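PDB 3SF6: glutaryl-CoA dehydrogenase from Mycobacterium smegmatis, which belongs to the acyl-CoA dehydrogenase family of flavoproteins, with four copies of the chain in its assembly and dihydroflavine-adenine dinucleotide bound. Local coordinates for residues 184-189 / 226-231; 202-207 / 242-247; 279-284 / 302-307. All blocks are in the same frame, centred on the assembly; numbering follows the deposited sequence.

Interaction 1: 184-189 / 226-231; sequences NGSVAD and ASVTSE
The backbones of Asn184 and Val228 meet where the turn that follows strand 172-183 comes up against the lead into strand 229-240, its antiparallel neighbour in the beta-sheet middle domain of the acyl-CoA dehydrogenase fold. Direct backbone bonding is limited to one link, in which Asn184 N donates to Val228 O at 2.8 Å, approaching from above the carbonyl plane with an N-H...O angle of 154°. Asn184 has a positive phi of 68°, a conformation asparagine accepts more readily than most residues, and this suits it to the start of the turn, where its own carbonyl O accepts from Val187 N.

A water makes the second polar connection. It donates to Asn184 OD1 and accepts from Val228 N, so the amide end of the side chain and the strand backbone are joined indirectly. The ND2 side of the same amide is held by Gly146 O, which fixes the flip of the group; the side chain lies about 7 Å from the bound dihydroflavine-adenine dinucleotide.

Apolar contact comes from Val228, whose branched side chain is aimed at the turn. CG1, anti to the backbone N (chi1 170°), rests 3.7 Å from Ser186 CB, while CG2 meets Val187 CG1 at 4.2 Å, a looser touch.

Small residues let the turn and the strand come close at Gly185 and Ser230. Glycine suits its place because Ser230 CB sits where a side chain would have to go, and Ser230 OG comes to 3.6 Å from Gly185 C. Serine is short enough to fit on both sides here and still supply a polar tip: Ser186 OG and Ser230 OG meet end to end in a 2.7 Å hydrogen bond, and Ser186 OG is also hydrogen-bonded to Thr217 OG1.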
loop_
_atom_site.group_PDB
_atom_site.type_symbol
_atom_site.label_atom_id
_atom_site.label_comp_id
_atom_site.label_asym_id
_atom_site.label_seq_id
_atom_site.Cartn_x
_atom_site.Cartn_y
_atom_site.Cartn_z
ATOM N N ASN A 184 17.227 28.596 9.425
ATOM C CA ASN A 184 17.658 29.750 10.207
ATOM C C ASN A 184 18.782 30.574 9.561
ATOM O O ASN A 184 19.245 31.544 10.156
ATOM C CB ASN A 184 18.136 29.404 11.628
ATOM C CG ASN A 184 17.110 28.699 12.508
ATOM O OD1 ASN A 184 15.938 28.654 12.228
ATOM N ND2 ASN A 184 17.604 28.127 13.627
ATOM N N GLY A 185 19.235 30.238 8.350
ATOM C CA GLY A 185 20.455 30.870 7.854
ATOM C C GLY A 185 20.428 32.388 7.800
ATOM O O GLY A 185 21.391 33.030 8.223
ATOM N N SER A 186 19.326 32.968 7.324
ATOM C CA SER A 186 19.212 34.428 7.135
ATOM C C SER A 186 19.043 35.229 8.415
ATOM O O SER A 186 19.239 36.455 8.397
ATOM C CB SER A 186 18.034 34.766 6.233
ATOM O OG SER A 186 18.250 34.224 4.956
ATOM N N VAL A 187 18.678 34.544 9.504
ATOM C CA VAL A 187 18.517 35.191 10.798
ATOM C C VAL A 187 19.617 34.747 11.796
ATOM O O VAL A 187 19.575 35.166 12.962
ATOM C CB VAL A 187 17.141 34.970 11.432
ATOM C CG1 VAL A 187 16.007 35.609 10.553
ATOM C CG2 VAL A 187 16.843 33.514 11.676
ATOM N N ALA A 188 20.605 33.976 11.331
ATOM C CA ALA A 188 21.616 33.409 12.223
ATOM C C ALA A 188 22.704 34.421 12.534
ATOM O O ALA A 188 23.167 35.153 11.635
ATOM C CB ALA A 188 22.252 32.164 11.608
ATOM N N ASP A 189 23.117 34.443 13.800
ATOM C CA ASP A 189 24.351 35.133 14.238
ATOM C C ASP A 189 25.648 34.328 14.030
ATOM O O ASP A 189 26.747 34.882 13.891
ATOM C CB ASP A 189 24.199 35.457 15.724
ATOM C CG ASP A 189 22.997 36.337 15.985
ATOM O OD1 ASP A 189 23.062 37.544 15.635
ATOM O OD2 ASP A 189 21.945 35.830 16.489
ATOM N N ALA A 226 6.703 28.469 7.662
ATOM C CA ALA A 226 6.927 29.165 8.932
ATOM C C ALA A 226 8.308 28.874 9.503
ATOM O O ALA A 226 8.476 28.693 10.687
ATOM C CB ALA A 226 5.803 28.898 9.954
ATOM N N SER A 227 9.294 28.869 8.617
ATOM C CA SER A 227 10.701 28.646 8.973
ATOM C C SER A 227 11.489 29.485 7.988
ATOM O O SER A 227 11.005 29.771 6.894
ATOM C CB SER A 227 11.064 27.157 8.828
ATOM O OG SER A 227 12.405 26.865 9.212
ATOM N N VAL A 228 12.691 29.873 8.356
ATOM C CA VAL A 228 13.580 30.578 7.469
ATOM C C VAL A 228 14.513 29.542 6.867
ATOM O O VAL A 228 15.093 28.788 7.619
ATOM C CB VAL A 228 14.420 31.572 8.275
ATOM C CG1 VAL A 228 15.586 32.203 7.421
ATOM C CG2 VAL A 228 13.538 32.666 8.854
ATOM N N THR A 229 14.629 29.487 5.542
ATOM C CA THR A 229 15.505 28.521 4.871
ATOM C C THR A 229 16.347 29.320 3.899
ATOM O O THR A 229 15.790 30.140 3.145
ATOM C CB THR A 229 14.705 27.481 4.073
ATOM O OG1 THR A 229 13.596 26.985 4.841
ATOM C CG2 THR A 229 15.612 26.295 3.707
ATOM N N SER A 230 17.672 29.090 3.872
ATOM C CA SER A 230 18.590 30.002 3.199
ATOM C C SER A 230 19.681 29.329 2.391
ATOM O O SER A 230 20.036 28.174 2.617
ATOM C CB SER A 230 19.281 30.870 4.246
ATOM O OG SER A 230 18.314 31.521 5.040
ATOM N N GLU A 231 20.222 30.098 1.457
ATOM C CA GLU A 231 21.509 29.829 0.832
ATOM C C GLU A 231 22.595 30.560 1.643
ATOM O O GLU A 231 22.406 31.738 1.972
ATOM C CB GLU A 231 21.480 30.388 -0.581
ATOM C CG GLU A 231 22.754 30.252 -1.367
ATOM C CD GLU A 231 22.718 31.019 -2.679
ATOM O OE1 GLU A 231 22.249 32.188 -2.738
ATOM O OE2 GLU A 231 23.194 30.433 -3.654
HETATM O O HOH W 1 13.362 29.063 11.062
#

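Interaction 2: 202-207 / 242-247; sequences RGFVVP and SARLPG
Val205 and Leu245 form part of the tight side of this contact. Val205 CG2 meets Leu245 CD2 at 3.6 Å, the two side chains crossing at about a right angle, and Trp135 and Gln131 of helix 129-140 also pack on Val205. Close by, Leu245 CD1 lies 4.1 Å from Gly203 CA, in the room a side chain would need, which is why glycine suits the place.

The backbones are gripped just as closely. Leu245 N donates to Gly203 O at 2.8 Å and is nearly straight (177° at the hydrogen), and Val205 N donates to Ala243 O, also at 2.8 Å. These two bonds bracket Phe204 and Arg244, which form a single antiparallel, non-hydrogen-bonded pair. The loop after strand 229-240 thus lines the outer edge of strand 200-207, the last strand of a three-stranded sheet in the middle domain; the other edge of strand 200-207 bonds to strand 190-197. The buried Phe204 belongs to the packed region too: its CE2 approaches Arg244 CB at 3.8 Å, and the ring stacks edge-to-face with Trp173.

The contact loosens toward solvent at two partly exposed arginines. Arg202 CD and Arg244 CD stay 4.4 Å apart, their like-charged ends not touching. The Arg244 chain runs extended and then bends at chi3 (47°), and its NE forms a salt bridge with Asp241 OD1. Here a water bridges Gly203 N to Leu245 O.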
loop_
_atom_site.group_PDB
_atom_site.type_symbol
_atom_site.label_atom_id
_atom_site.label_comp_id
_atom_site.label_asym_id
_atom_site.label_seq_id
_atom_site.Cartn_x
_atom_site.Cartn_y
_atom_site.Cartn_z
ATOM N N ARG A 202 36.283 19.122 8.213
ATOM C CA ARG A 202 36.425 19.917 9.435
ATOM C C ARG A 202 35.186 20.812 9.579
ATOM O O ARG A 202 34.478 21.070 8.599
ATOM C CB ARG A 202 37.679 20.798 9.385
ATOM C CG ARG A 202 39.007 20.020 9.367
ATOM C CD ARG A 202 39.254 19.262 10.664
ATOM N NE ARG A 202 40.589 18.639 10.692
ATOM C CZ ARG A 202 40.852 17.419 10.246
ATOM N NH1 ARG A 202 39.906 16.667 9.723
ATOM N NH2 ARG A 202 42.100 16.930 10.326
ATOM N N GLY A 203 34.950 21.308 10.800
ATOM C CA GLY A 203 33.846 22.227 11.095
ATOM C C GLY A 203 34.362 23.523 11.710
ATOM O O GLY A 203 35.376 23.518 12.412
ATOM N N PHE A 204 33.677 24.612 11.389
ATOM C CA PHE A 204 34.045 25.952 11.778
ATOM C C PHE A 204 32.867 26.695 12.373
ATOM O O PHE A 204 31.729 26.563 11.917
ATOM C CB PHE A 204 34.589 26.733 10.564
ATOM C CG PHE A 204 35.804 26.097 9.967
ATOM C CD1 PHE A 204 35.682 25.070 9.049
ATOM C CD2 PHE A 204 37.088 26.487 10.373
ATOM C CE1 PHE A 204 36.821 24.456 8.534
ATOM C CE2 PHE A 204 38.221 25.843 9.875
ATOM C CZ PHE A 204 38.074 24.851 8.951
ATOM N N VAL A 205 33.169 27.466 13.409
ATOM C CA VAL A 205 32.247 28.379 14.028
ATOM C C VAL A 205 32.400 29.720 13.295
ATOM O O VAL A 205 33.441 30.392 13.399
ATOM C CB VAL A 205 32.559 28.517 15.551
ATOM C CG1 VAL A 205 31.609 29.575 16.192
ATOM C CG2 VAL A 205 32.484 27.117 16.254
ATOM N N VAL A 206 31.403 30.067 12.486
ATOM C CA VAL A 206 31.522 31.205 11.552
ATOM C C VAL A 206 30.546 32.299 11.975
ATOM O O VAL A 206 29.332 32.162 11.745
ATOM C CB VAL A 206 31.222 30.810 10.099
ATOM C CG1 VAL A 206 31.577 31.991 9.137
ATOM C CG2 VAL A 206 32.005 29.523 9.703
ATOM N N PRO A 207 31.053 33.376 12.591
ATOM C CA PRO A 207 30.149 34.510 12.789
ATOM C C PRO A 207 29.625 34.998 11.448
ATOM O O PRO A 207 30.386 35.171 10.481
ATOM C CB PRO A 207 31.021 35.535 13.489
ATOM C CG PRO A 207 32.188 34.733 14.027
ATOM C CD PRO A 207 32.425 33.686 13.034
ATOM N N SER A 242 41.383 29.509 15.589
ATOM C CA SER A 242 40.572 29.337 16.783
ATOM C C SER A 242 39.075 29.143 16.431
ATOM O O SER A 242 38.304 28.817 17.314
ATOM C CB SER A 242 40.732 30.502 17.745
ATOM O OG SER A 242 40.398 31.732 17.130
ATOM N N ALA A 243 38.698 29.403 15.178
ATOM C CA ALA A 243 37.308 29.199 14.690
ATOM C C ALA A 243 37.023 27.743 14.373
ATOM O O ALA A 243 35.855 27.337 14.260
ATOM C CB ALA A 243 37.031 30.082 13.403
ATOM N N ARG A 244 38.077 26.948 14.227
ATOM C CA ARG A 244 37.905 25.520 13.923
ATOM C C ARG A 244 37.396 24.805 15.159
ATOM O O ARG A 244 37.836 25.089 16.259
ATOM C CB ARG A 244 39.248 24.926 13.452
ATOM C CG ARG A 244 39.224 23.437 13.157
ATOM C CD ARG A 244 40.628 22.931 12.713
ATOM N NE ARG A 244 41.705 23.401 13.586
ATOM C CZ ARG A 244 42.183 22.748 14.649
ATOM N NH1 ARG A 244 41.714 21.556 14.992
ATOM N NH2 ARG A 244 43.151 23.293 15.373
ATOM N N LEU A 245 36.463 23.873 14.973
ATOM C CA LEU A 245 36.023 22.995 16.068
ATOM C C LEU A 245 37.109 21.955 16.302
ATOM O O LEU A 245 37.319 21.083 15.463
ATOM C CB LEU A 245 34.707 22.310 15.673
ATOM C CG LEU A 245 33.459 23.176 15.604
ATOM C CD1 LEU A 245 32.337 22.308 14.923
ATOM C CD2 LEU A 245 32.992 23.618 17.000
ATOM N N PRO A 246 37.825 22.037 17.447
ATOM C CA PRO A 246 38.969 21.149 17.585
ATOM C C PRO A 246 38.641 19.665 17.634
ATOM O O PRO A 246 39.473 18.838 17.283
ATOM C CB PRO A 246 39.618 21.614 18.916
ATOM C CG PRO A 246 38.510 22.289 19.663
ATOM C CD PRO A 246 37.676 22.943 18.607
ATOM N N GLY A 247 37.453 19.313 18.107
ATOM C CA GLY A 247 37.123 17.915 18.318
ATOM C C GLY A 247 36.563 17.218 17.087
ATOM O O GLY A 247 36.455 15.983 17.085
HETATM O O HOH W 2 37.037 20.639 12.748
#

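Interaction 3: 279-284 / 302-307; sequences TALAYA and QKLADM
Leu304 and Leu281 both hold CG anti to the carbonyl carbon, with chi1 of -63° and -74°, and these torsions send the two isobutyl groups across the gap between their helices until Leu304 CD2 and Leu281 CD2 are 3.7 Å apart. Leu304 points toward the opposing helix and spreads its two methyls: CD1 lies 3.9 Å from Ala284 CB, and CD2 lies 4.2 Å from Ala280 CB. Alanines suit those two positions, one helical turn apart, because their single methyls leave width for the leucine fork. Leu281 enters from the flank, and its CD2 also comes within 4.0 Å of Leu304 CD1.

The segments belong to helices 252-286 and 298-327, consecutive antiparallel members of the alpha-helical bundle that forms the C-terminal domain of acyl-CoA dehydrogenases. Their local axes pass 10.7 Å apart with N-to-C directions at 153°, a spacing that long side chains must span. Met307, one turn beyond Leu304, helps to do so: its flexible thioether chain bends at the last torsion and sets CE 4.1 Å from Ala280 CB.

Every residue that touches here is apolar and buried, and a second subunit covers part of the contact, with its Leu396 against Leu281 and its Thr397 against Leu304. Elsewhere on helix 298-327, Asp306 forms a salt bridge to Arg344 of that second subunit, and Lys303 forms one to Glu386 of the fourth.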
loop_
_atom_site.group_PDB
_atom_site.type_symbol
_atom_site.label_atom_id
_atom_site.label_comp_id
_atom_site.label_asym_id
_atom_site.label_seq_id
_atom_site.Cartn_x
_atom_site.Cartn_y
_atom_site.Cartn_z
ATOM N N THR A 279 -7.890 16.012 14.721
ATOM C CA THR A 279 -8.732 16.826 13.867
ATOM C C THR A 279 -9.753 15.926 13.144
ATOM O O THR A 279 -10.964 16.226 13.139
ATOM C CB THR A 279 -7.884 17.663 12.880
ATOM O OG1 THR A 279 -7.089 18.623 13.606
ATOM C CG2 THR A 279 -8.818 18.396 11.900
ATOM N N ALA A 280 -9.277 14.848 12.549
ATOM C CA ALA A 280 -10.137 13.906 11.821
ATOM C C ALA A 280 -11.127 13.220 12.744
ATOM O O ALA A 280 -12.288 13.024 12.358
ATOM C CB ALA A 280 -9.300 12.855 11.061
ATOM N N LEU A 281 -10.697 12.854 13.952
ATOM C CA LEU A 281 -11.576 12.201 14.927
ATOM C C LEU A 281 -12.718 13.121 15.351
ATOM O O LEU A 281 -13.903 12.728 15.356
ATOM C CB LEU A 281 -10.827 11.700 16.155
ATOM C CG LEU A 281 -9.975 10.450 15.941
ATOM C CD1 LEU A 281 -8.934 10.297 17.061
ATOM C CD2 LEU A 281 -10.888 9.222 15.839
ATOM N N ALA A 282 -12.380 14.370 15.657
ATOM C CA ALA A 282 -13.395 15.344 16.057
ATOM C C ALA A 282 -14.382 15.615 14.940
ATOM O O ALA A 282 -15.603 15.653 15.154
ATOM C CB ALA A 282 -12.716 16.647 16.533
ATOM N N TYR A 283 -13.860 15.751 13.721
ATOM C CA TYR A 283 -14.688 16.037 12.561
ATOM C C TYR A 283 -15.597 14.848 12.265
ATOM O O TYR A 283 -16.772 15.001 11.923
ATOM C CB TYR A 283 -13.827 16.316 11.330
ATOM C CG TYR A 283 -14.614 17.012 10.221
ATOM C CD1 TYR A 283 -14.959 18.348 10.332
ATOM C CD2 TYR A 283 -14.985 16.332 9.057
ATOM C CE1 TYR A 283 -15.678 18.988 9.323
ATOM C CE2 TYR A 283 -15.671 16.950 8.062
ATOM C CZ TYR A 283 -16.026 18.277 8.187
ATOM O OH TYR A 283 -16.749 18.909 7.168
ATOM N N ALA A 284 -15.065 13.644 12.413
ATOM C CA ALA A 284 -15.861 12.428 12.101
ATOM C C ALA A 284 -17.043 12.284 13.054
ATOM O O ALA A 284 -18.054 11.681 12.715
ATOM C CB ALA A 284 -14.988 11.145 12.160
ATOM N N GLN A 302 -12.384 2.675 9.083
ATOM C CA GLN A 302 -11.156 2.072 8.584
ATOM C C GLN A 302 -9.990 3.064 8.651
ATOM O O GLN A 302 -8.900 2.751 9.152
ATOM C CB GLN A 302 -11.348 1.596 7.165
ATOM C CG GLN A 302 -10.072 0.975 6.567
ATOM C CD GLN A 302 -10.329 0.503 5.153
ATOM O OE1 GLN A 302 -10.740 1.269 4.300
ATOM N NE2 GLN A 302 -10.115 -0.755 4.915
ATOM N N LYS A 303 -10.234 4.263 8.135
ATOM C CA LYS A 303 -9.224 5.317 8.204
ATOM C C LYS A 303 -8.831 5.650 9.621
ATOM O O LYS A 303 -7.650 5.777 9.927
ATOM C CB LYS A 303 -9.665 6.583 7.488
ATOM C CG LYS A 303 -9.892 6.393 6.001
ATOM C CD LYS A 303 -10.475 7.646 5.342
ATOM C CE LYS A 303 -10.670 7.424 3.845
ATOM N NZ LYS A 303 -11.188 8.702 3.221
ATOM N N LEU A 304 -9.815 5.853 10.487
ATOM C CA LEU A 304 -9.537 6.256 11.876
ATOM C C LEU A 304 -8.748 5.132 12.608
ATOM O O LEU A 304 -7.795 5.423 13.329
ATOM C CB LEU A 304 -10.852 6.593 12.582
ATOM C CG LEU A 304 -11.621 7.755 12.016
ATOM C CD1 LEU A 304 -13.006 7.827 12.706
ATOM C CD2 LEU A 304 -10.802 9.104 12.163
ATOM N N ALA A 305 -9.136 3.880 12.383
ATOM C CA ALA A 305 -8.411 2.747 12.984
ATOM C C ALA A 305 -6.975 2.666 12.476
ATOM O O ALA A 305 -6.013 2.497 13.259
ATOM C CB ALA A 305 -9.155 1.410 12.739
ATOM N N ASP A 306 -6.804 2.755 11.148
ATOM C CA ASP A 306 -5.475 2.672 10.555
ATOM C C ASP A 306 -4.552 3.802 11.034
ATOM O O ASP A 306 -3.370 3.550 11.364
ATOM C CB ASP A 306 -5.565 2.672 9.034
ATOM C CG ASP A 306 -6.173 1.396 8.439
ATOM O OD1 ASP A 306 -6.316 0.362 9.134
ATOM O OD2 ASP A 306 -6.416 1.425 7.195
ATOM N N MET A 307 -5.056 5.025 11.040
ATOM C CA MET A 307 -4.280 6.155 11.513
ATOM C C MET A 307 -3.909 6.004 12.977
ATOM O O MET A 307 -2.775 6.291 13.359
ATOM C CB MET A 307 -5.000 7.474 11.273
ATOM C CG MET A 307 -5.161 7.855 9.830
ATOM S SD MET A 307 -5.850 9.527 9.603
ATOM C CE MET A 307 -7.528 9.291 10.176
#

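Interactions 1 and 2 lie at the two ends of strand 229-240, one at its start and the other in the loop past its end, and strand 190-197 connects their other halves; their centres are 20 Å apart. Both rely on backbone bonds and a bridging water, as suits a turn beside a strand and a loop along an edge strand, but interaction 1 is only partly buried and adds a hydroxyl pair, whereas in interaction 2 more of the touching residues are buried and two backbone bonds bracket one bridge. Interaction 3 lies about 49 Å, centre to centre, from interaction 2, across the middle of the chain. Its helices satisfy their own backbones, leaving purely apolar side chains to meet, and it alone is touched by other subunits.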